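Local coordinates for beta-galactosidase (Bacillus circulans subsp. alkalophilus, PDB 3TTY) that hydrolyses beta-D-galactosides, releasing terminal galactose, as a glycoside hydrolase with a TIM-barrel catalytic domain, at the interface of chains A and B. Numbering follows the deposited sequence. Chains: chain A/B, Beta-galactosidase.

The three contacts form one strip of the interface between chains A and B of the deposited trimer. Contact 2 and contact 3 are nearly continuous, their C-alpha centres about 6 Å apart, and they share A:Phe186, A:Asn213 and B:Cys354. The C-alpha centre of contact 1 is about 14 Å from that of contact 3 and about 19 Å from that of contact 2. Chain B's segment 350-355 runs through all three, with B:Val351 in contact 1 and the 3-10 helix 353-355 in the others. In contact 2 chain A packs against residues that line the chain B galactose pocket and may help to shape it, so trimer formation may matter for activity.

Contact 1: the interface of chains A and B. Residues chain A 497, 499-502; chain B 20, 351, 364-365.
One face of the B:His364 imidazole is met by A:Val497 CG1, 3.7 Å from the ring centroid and offset toward the rim, and A:Leu499 CD2 comes from the same side, beside CD2 of the histidine. A:Val497 has CG1 anti to the backbone N (chi1 174°), which places it there, while CG2 comes near CE1. A:Tyr502 meets the ring at its edge, with CZ in the imidazole plane, and its phenol OH shares a hydrogen bond of 2.6 Å with ND1 of B:His364; which atom donates is not settled. A:Tyr502 OH is also 2.6 Å from a water, which leads on, over a longer 3.3 Å link, to the backbone N of B:His364. The other methyl of A:Leu499, CD1, meets the six-membered ring of B:Trp20 tip to tip, 3.7 Å from CZ3. Backbone bonds flank this core. A:Gly500 N donates to B:His364 O at 2.8 Å, and A:Val497 N donates to B:Val351 O at 2.6 Å, nearly straight at the hydrogen. The loop of chain A belongs to the trimerisation domain, consistent with a role in assembly. Beyond A:Gly500, B:Val365 CG1 rests 3.5 Å from the CA of A:Gly501.

Contact 2: the interface of chains A and B. Residues chain A 186-187, 207, 212-213; chain B 110-111, 315, 354-355.
A:Trp187 packs against B:Trp315 and B:Cys354 at the galactose pocket of a TIM-barrel glycoside hydrolase, to which B:Arg111, B:Trp315 and B:Glu355 belong. A:Trp187 CH2 has B:Cys354 SG over it at 3.5 Å, on the indole face that also carries CE2 of A:Phe186. The thiol sits between the backbone N and carbonyl carbon of its own residue (chi1 76°). On the opposite face lies the extended arm of B:Arg111, its CD 3.4 Å from the centroid of the six-membered ring of A:Trp187, with indole and guanidinium planes 16° apart. B:Trp315 brings CZ2 to 3.8 Å from A:Trp187 CH2. A:Trp207 CH2 lies in the plane of the B:Trp315 ring, at its edge, 3.9 Å from CZ3, and these two side chains cross at about a right angle. B:Trp315 NE1 donates in its ring plane to OE1 of B:Glu355 at 2.9 Å, on the anti side, a bond that links B:Trp315 to this carboxylate. A:Trp187 NE1 reaches a water at 2.8 Å that passes on to B:Glu355 OE2 at 2.7 Å. The A:Phe186 rim meets the same carboxylate, B:Glu355 CD lying in the ring plane and the two planes 69° apart. A:Asn213 O receives a weak bond from B:Cys354 N.

Contact 3: the interface of chains A and B. Residues chain A 183, 186, 213-215; chain B 350, 352-354.
The methyl of B:Ala353 is the apolar centre, packed against two phenyl rings of chain A. CB lies 3.8 Å from CD2 of A:Phe186 and 4.1 Å from CD2 of A:Phe214. The two phenyls are arranged with CZ of A:Phe214 in the plane of the A:Phe186 ring, at its edge; the methyl stands over the centre of the A:Phe214 ring and above the CD2 rim of A:Phe186. A:Phe186 has CG anti to its backbone N (chi1 -179°), which carries the ring out toward chain B. The carbonyl O of B:Gly352 lies above one face of that ring, on the same side as the methyl and offset toward the rim. Further out, the amide of A:Asn183 approaches the backbone of B:Gly352, which follows a cis peptide bond, but too closely for its placement to be trusted. At the other end of the segment, the amide of A:Gln215 lies beside B:Cys354; its chi1 is nearly eclipsed (3°), and the amide position is uncertain. As modelled, OE1 of A:Gln215 lies 3.0 Å from the backbone N of B:Cys354, but the N-H points elsewhere and the pair is not a hydrogen bond. In the fold, the loop 350-352 of chain B leads into the 3-10 helix 353-355 here, fitted between the 3-10 helix 186-188 of chain A and the start of its long helix 215-243, which begins at A:Gln215.

Contact 1: the interface of chains A and B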
loop_
_atom_site.group_PDB
_atom_site.type_symbol
_atom_site.label_atom_id
_atom_site.label_comp_id
_atom_site.label_asym_id
_atom_site.label_seq_id
_atom_site.Cartn_x
_atom_site.Cartn_y
_atom_site.Cartn_z
ATOM N N VAL A 497 22.255 -22.607 8.356
ATOM C CA VAL A 497 23.066 -22.043 9.424
ATOM C C VAL A 497 24.300 -22.894 9.687
ATOM O O VAL A 497 24.226 -24.132 9.769
ATOM C CB VAL A 497 22.258 -21.878 10.722
ATOM C CG1 VAL A 497 23.160 -21.438 11.849
ATOM C CG2 VAL A 497 21.140 -20.882 10.520
ATOM N N LEU A 499 26.461 -24.242 12.222
ATOM C CA LEU A 499 26.253 -24.491 13.642
ATOM C C LEU A 499 27.532 -24.396 14.468
ATOM O O LEU A 499 28.646 -24.475 13.937
ATOM C CB LEU A 499 25.613 -25.866 13.822
ATOM C CG LEU A 499 24.231 -25.966 13.172
ATOM C CD1 LEU A 499 23.799 -27.413 13.092
ATOM C CD2 LEU A 499 23.208 -25.122 13.933
ATOM N N GLY A 500 27.365 -24.229 15.772
ATOM C CA GLY A 500 28.487 -24.307 16.693
ATOM C C GLY A 500 28.970 -22.961 17.192
ATOM O O GLY A 500 29.942 -22.888 17.961
ATOM N N GLY A 501 28.296 -21.898 16.749
ATOM C CA GLY A 501 28.581 -20.551 17.215
ATOM C C GLY A 501 28.907 -19.554 16.118
ATOM O O GLY A 501 29.819 -19.765 15.310
ATOM N N TYR A 502 28.151 -18.460 16.080
ATOM C CA TYR A 502 28.437 -17.399 15.125
ATOM C C TYR A 502 29.787 -16.799 15.528
ATOM O O TYR A 502 30.079 -16.702 16.721
ATOM C CB TYR A 502 27.367 -16.321 15.222
ATOM C CG TYR A 502 25.934 -16.821 15.258
ATOM C CD1 TYR A 502 25.060 -16.354 16.215
ATOM C CD2 TYR A 502 25.450 -17.733 14.320
ATOM C CE1 TYR A 502 23.765 -16.771 16.256
ATOM C CE2 TYR A 502 24.130 -18.164 14.355
ATOM C CZ TYR A 502 23.291 -17.664 15.326
ATOM O OH TYR A 502 21.966 -18.046 15.414
ATOM N N TRP B 20 16.927 -33.596 12.678
ATOM C CA TRP B 20 18.308 -33.830 13.109
ATOM C C TRP B 20 18.719 -35.286 12.918
ATOM O O TRP B 20 18.146 -35.981 12.094
ATOM C CB TRP B 20 18.467 -33.387 14.564
ATOM C CG TRP B 20 18.195 -31.927 14.705
ATOM C CD1 TRP B 20 16.973 -31.321 14.872
ATOM C CD2 TRP B 20 19.160 -30.875 14.640
ATOM N NE1 TRP B 20 17.129 -29.958 14.931
ATOM C CE2 TRP B 20 18.460 -29.657 14.788
ATOM C CE3 TRP B 20 20.549 -30.842 14.483
ATOM C CZ2 TRP B 20 19.107 -28.424 14.782
ATOM C CZ3 TRP B 20 21.189 -29.615 14.474
ATOM C CH2 TRP B 20 20.471 -28.424 14.622
ATOM N N VAL B 351 17.309 -24.964 11.045
ATOM C CA VAL B 351 18.619 -24.748 10.451
ATOM C C VAL B 351 18.772 -23.934 9.139
ATOM O O VAL B 351 19.825 -23.351 8.948
ATOM C CB VAL B 351 19.401 -26.100 10.393
ATOM C CG1 VAL B 351 20.599 -25.996 9.504
ATOM C CG2 VAL B 351 19.816 -26.518 11.801
ATOM N N HIS B 364 21.754 -22.312 18.003
ATOM C CA HIS B 364 22.771 -22.693 17.028
ATOM C C HIS B 364 24.159 -23.118 17.599
ATOM O O HIS B 364 24.850 -23.925 16.973
ATOM C CB HIS B 364 22.846 -21.668 15.889
ATOM C CG HIS B 364 21.555 -21.523 15.131
ATOM N ND1 HIS B 364 21.148 -20.337 14.557
ATOM C CD2 HIS B 364 20.571 -22.419 14.869
ATOM C CE1 HIS B 364 19.975 -20.508 13.972
ATOM N NE2 HIS B 364 19.598 -21.761 14.151
ATOM N N VAL B 365 24.554 -22.634 18.781
ATOM C CA VAL B 365 25.805 -23.121 19.381
ATOM C C VAL B 365 25.739 -24.591 19.765
ATOM O O VAL B 365 26.761 -25.262 19.799
ATOM C CB VAL B 365 26.274 -22.365 20.667
ATOM C CG1 VAL B 365 27.269 -21.288 20.326
ATOM C CG2 VAL B 365 25.098 -21.868 21.518
HETATM O O HOH W 1 21.401 -19.089 17.733
#

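Contact 2: the interface of chains A and B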
loop_
_atom_site.group_PDB
_atom_site.type_symbol
_atom_site.label_atom_id
_atom_site.label_comp_id
_atom_site.label_asym_id
_atom_site.label_seq_id
_atom_site.Cartn_x
_atom_site.Cartn_y
_atom_site.Cartn_z
ATOM N N PHE A 186 11.422 -29.478 7.559
ATOM C CA PHE A 186 10.660 -28.367 8.143
ATOM C C PHE A 186 9.328 -28.217 7.396
ATOM O O PHE A 186 9.290 -28.290 6.171
ATOM C CB PHE A 186 11.476 -27.069 8.043
ATOM C CG PHE A 186 10.797 -25.846 8.636
ATOM C CD1 PHE A 186 10.720 -25.668 10.006
ATOM C CD2 PHE A 186 10.292 -24.850 7.814
ATOM C CE1 PHE A 186 10.130 -24.537 10.545
ATOM C CE2 PHE A 186 9.689 -23.715 8.346
ATOM C CZ PHE A 186 9.608 -23.557 9.711
ATOM N N TRP A 187 8.245 -28.011 8.145
ATOM C CA TRP A 187 6.892 -27.902 7.585
ATOM C C TRP A 187 6.525 -29.000 6.568
ATOM O O TRP A 187 5.924 -28.719 5.530
ATOM C CB TRP A 187 6.643 -26.505 6.982
ATOM C CG TRP A 187 6.592 -25.382 8.005
ATOM C CD1 TRP A 187 6.786 -25.493 9.353
ATOM C CD2 TRP A 187 6.330 -23.991 7.752
ATOM N NE1 TRP A 187 6.672 -24.264 9.950
ATOM C CE2 TRP A 187 6.390 -23.323 8.994
ATOM C CE3 TRP A 187 6.056 -23.248 6.596
ATOM C CZ2 TRP A 187 6.193 -21.944 9.118
ATOM C CZ3 TRP A 187 5.860 -21.883 6.711
ATOM C CH2 TRP A 187 5.929 -21.240 7.970
ATOM N N TRP A 207 5.396 -13.940 -0.538
ATOM C CA TRP A 207 4.388 -12.897 -0.508
ATOM C C TRP A 207 5.046 -11.548 -0.312
ATOM O O TRP A 207 6.198 -11.460 0.120
ATOM C CB TRP A 207 3.346 -13.155 0.581
ATOM C CG TRP A 207 3.871 -13.058 2.013
ATOM C CD1 TRP A 207 3.727 -11.999 2.873
ATOM C CD2 TRP A 207 4.590 -14.071 2.748
ATOM N NE1 TRP A 207 4.303 -12.293 4.089
ATOM C CE2 TRP A 207 4.835 -13.556 4.041
ATOM C CE3 TRP A 207 5.043 -15.358 2.436
ATOM C CZ2 TRP A 207 5.527 -14.276 5.018
ATOM C CZ3 TRP A 207 5.728 -16.081 3.413
ATOM C CH2 TRP A 207 5.959 -15.535 4.690
ATOM N N THR A 212 9.260 -14.939 2.319
ATOM C CA THR A 212 9.183 -16.335 1.903
ATOM C C THR A 212 9.154 -17.287 3.093
ATOM O O THR A 212 9.717 -16.995 4.141
ATOM C CB THR A 212 10.375 -16.719 0.998
ATOM O OG1 THR A 212 10.105 -17.962 0.336
ATOM C CG2 THR A 212 11.654 -16.846 1.823
ATOM N N ASN A 213 8.491 -18.427 2.913
ATOM C CA ASN A 213 8.472 -19.492 3.906
ATOM C C ASN A 213 9.704 -20.395 3.794
ATOM O O ASN A 213 10.120 -21.022 4.767
ATOM C CB ASN A 213 7.229 -20.349 3.709
ATOM C CG ASN A 213 5.954 -19.594 3.987
ATOM O OD1 ASN A 213 5.844 -18.882 4.977
ATOM N ND2 ASN A 213 4.986 -19.739 3.107
ATOM N N GLY B 110 3.957 -23.120 1.939
ATOM C CA GLY B 110 3.424 -22.648 3.199
ATOM C C GLY B 110 2.897 -23.796 4.036
ATOM O O GLY B 110 3.470 -24.895 4.042
ATOM N N ARG B 111 1.797 -23.537 4.737
ATOM C CA ARG B 111 1.246 -24.476 5.703
ATOM C C ARG B 111 -0.110 -23.948 6.164
ATOM O O ARG B 111 -0.502 -22.848 5.771
ATOM C CB ARG B 111 2.175 -24.585 6.905
ATOM C CG ARG B 111 2.256 -23.299 7.688
ATOM C CD ARG B 111 3.003 -23.472 9.021
ATOM N NE ARG B 111 3.043 -22.198 9.741
ATOM C CZ ARG B 111 3.541 -22.034 10.962
ATOM N NH1 ARG B 111 4.061 -23.072 11.625
ATOM N NH2 ARG B 111 3.520 -20.821 11.521
ATOM N N TRP B 315 9.159 -13.803 13.267
ATOM C CA TRP B 315 8.034 -13.176 12.550
ATOM C C TRP B 315 7.787 -11.698 12.877
ATOM O O TRP B 315 7.104 -11.000 12.125
ATOM C CB TRP B 315 6.736 -13.964 12.770
ATOM C CG TRP B 315 6.823 -15.378 12.282
ATOM C CD1 TRP B 315 7.068 -16.488 13.034
ATOM C CD2 TRP B 315 6.693 -15.829 10.929
ATOM N NE1 TRP B 315 7.090 -17.602 12.234
ATOM C CE2 TRP B 315 6.856 -17.226 10.939
ATOM C CE3 TRP B 315 6.442 -15.185 9.710
ATOM C CZ2 TRP B 315 6.779 -17.996 9.778
ATOM C CZ3 TRP B 315 6.368 -15.950 8.558
ATOM C CH2 TRP B 315 6.537 -17.342 8.600
ATOM N N CYS B 354 12.520 -20.702 7.093
ATOM C CA CYS B 354 12.054 -19.404 7.623
ATOM C C CYS B 354 12.088 -19.201 9.143
ATOM O O CYS B 354 12.070 -18.067 9.610
ATOM C CB CYS B 354 10.680 -18.989 7.044
ATOM S SG CYS B 354 9.181 -19.850 7.705
ATOM N N GLU B 355 12.142 -20.271 9.922
ATOM C CA GLU B 355 12.193 -20.101 11.376
ATOM C C GLU B 355 13.563 -20.386 12.024
ATOM O O GLU B 355 13.655 -20.549 13.235
ATOM C CB GLU B 355 11.051 -20.875 12.057
ATOM C CG GLU B 355 9.681 -20.305 11.676
ATOM C CD GLU B 355 8.505 -21.069 12.261
ATOM O OE1 GLU B 355 7.401 -20.492 12.309
ATOM O OE2 GLU B 355 8.666 -22.241 12.651
HETATM O O HOH W 2 6.986 -24.317 12.778
#

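Contact 3: the interface of chains A and B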
loop_
_atom_site.group_PDB
_atom_site.type_symbol
_atom_site.label_atom_id
_atom_site.label_comp_id
_atom_site.label_asym_id
_atom_site.label_seq_id
_atom_site.Cartn_x
_atom_site.Cartn_y
_atom_site.Cartn_z
ATOM N N ASN A 183 16.414 -27.981 3.600
ATOM C CA ASN A 183 15.855 -28.316 4.918
ATOM C C ASN A 183 14.359 -28.683 4.900
ATOM O O ASN A 183 13.580 -28.226 5.729
ATOM C CB ASN A 183 16.106 -27.185 5.912
ATOM C CG ASN A 183 16.347 -27.703 7.313
ATOM O OD1 ASN A 183 17.154 -28.616 7.506
ATOM N ND2 ASN A 183 15.618 -27.166 8.288
ATOM N N PHE A 186 11.422 -29.478 7.559
ATOM C CA PHE A 186 10.660 -28.367 8.143
ATOM C C PHE A 186 9.328 -28.217 7.396
ATOM O O PHE A 186 9.290 -28.290 6.171
ATOM C CB PHE A 186 11.476 -27.069 8.043
ATOM C CG PHE A 186 10.797 -25.846 8.636
ATOM C CD1 PHE A 186 10.720 -25.668 10.006
ATOM C CD2 PHE A 186 10.292 -24.850 7.814
ATOM C CE1 PHE A 186 10.130 -24.537 10.545
ATOM C CE2 PHE A 186 9.689 -23.715 8.346
ATOM C CZ PHE A 186 9.608 -23.557 9.711
ATOM N N ASN A 213 8.491 -18.427 2.913
ATOM C CA ASN A 213 8.472 -19.492 3.906
ATOM C C ASN A 213 9.704 -20.395 3.794
ATOM O O ASN A 213 10.120 -21.022 4.767
ATOM C CB ASN A 213 7.229 -20.349 3.709
ATOM C CG ASN A 213 5.954 -19.594 3.987
ATOM O OD1 ASN A 213 5.844 -18.882 4.977
ATOM N ND2 ASN A 213 4.986 -19.739 3.107
ATOM N N PHE A 214 10.273 -20.457 2.590
ATOM C CA PHE A 214 11.378 -21.361 2.295
ATOM C C PHE A 214 12.503 -20.654 1.547
ATOM O O PHE A 214 12.523 -20.660 0.320
ATOM C CB PHE A 214 10.868 -22.569 1.490
ATOM C CG PHE A 214 10.610 -23.763 2.339
ATOM C CD1 PHE A 214 9.458 -23.845 3.109
ATOM C CD2 PHE A 214 11.551 -24.781 2.430
ATOM C CE1 PHE A 214 9.243 -24.939 3.942
ATOM C CE2 PHE A 214 11.336 -25.868 3.257
ATOM C CZ PHE A 214 10.184 -25.944 4.014
ATOM N N GLN A 215 13.448 -20.054 2.274
ATOM C CA GLN A 215 14.432 -19.203 1.596
ATOM C C GLN A 215 15.312 -19.983 0.613
ATOM O O GLN A 215 15.748 -19.440 -0.407
ATOM C CB GLN A 215 15.258 -18.296 2.545
ATOM C CG GLN A 215 15.024 -18.412 4.048
ATOM C CD GLN A 215 13.615 -18.064 4.512
ATOM O OE1 GLN A 215 12.767 -18.944 4.619
ATOM N NE2 GLN A 215 13.374 -16.792 4.829
ATOM N N SER B 350 15.727 -24.523 14.317
ATOM C CA SER B 350 15.840 -25.099 12.980
ATOM C C SER B 350 17.033 -24.474 12.246
ATOM O O SER B 350 17.669 -23.540 12.746
ATOM C CB SER B 350 14.542 -24.913 12.189
ATOM O OG SER B 350 14.142 -23.556 12.195
ATOM N N GLY B 352 17.787 -23.850 8.240
ATOM C CA GLY B 352 16.497 -24.487 8.333
ATOM C C GLY B 352 15.300 -23.690 7.825
ATOM O O GLY B 352 14.276 -23.707 8.487
ATOM N N ALA B 353 15.392 -23.000 6.683
ATOM C CA ALA B 353 14.245 -22.203 6.164
ATOM C C ALA B 353 13.824 -21.014 7.053
ATOM O O ALA B 353 14.670 -20.412 7.710
ATOM C CB ALA B 353 13.024 -23.092 5.870
ATOM N N CYS B 354 12.520 -20.702 7.093
ATOM C CA CYS B 354 12.054 -19.404 7.623
ATOM C C CYS B 354 12.088 -19.201 9.143
ATOM O O CYS B 354 12.070 -18.067 9.610
ATOM C CB CYS B 354 10.680 -18.989 7.044
ATOM S SG CYS B 354 9.181 -19.850 7.705
#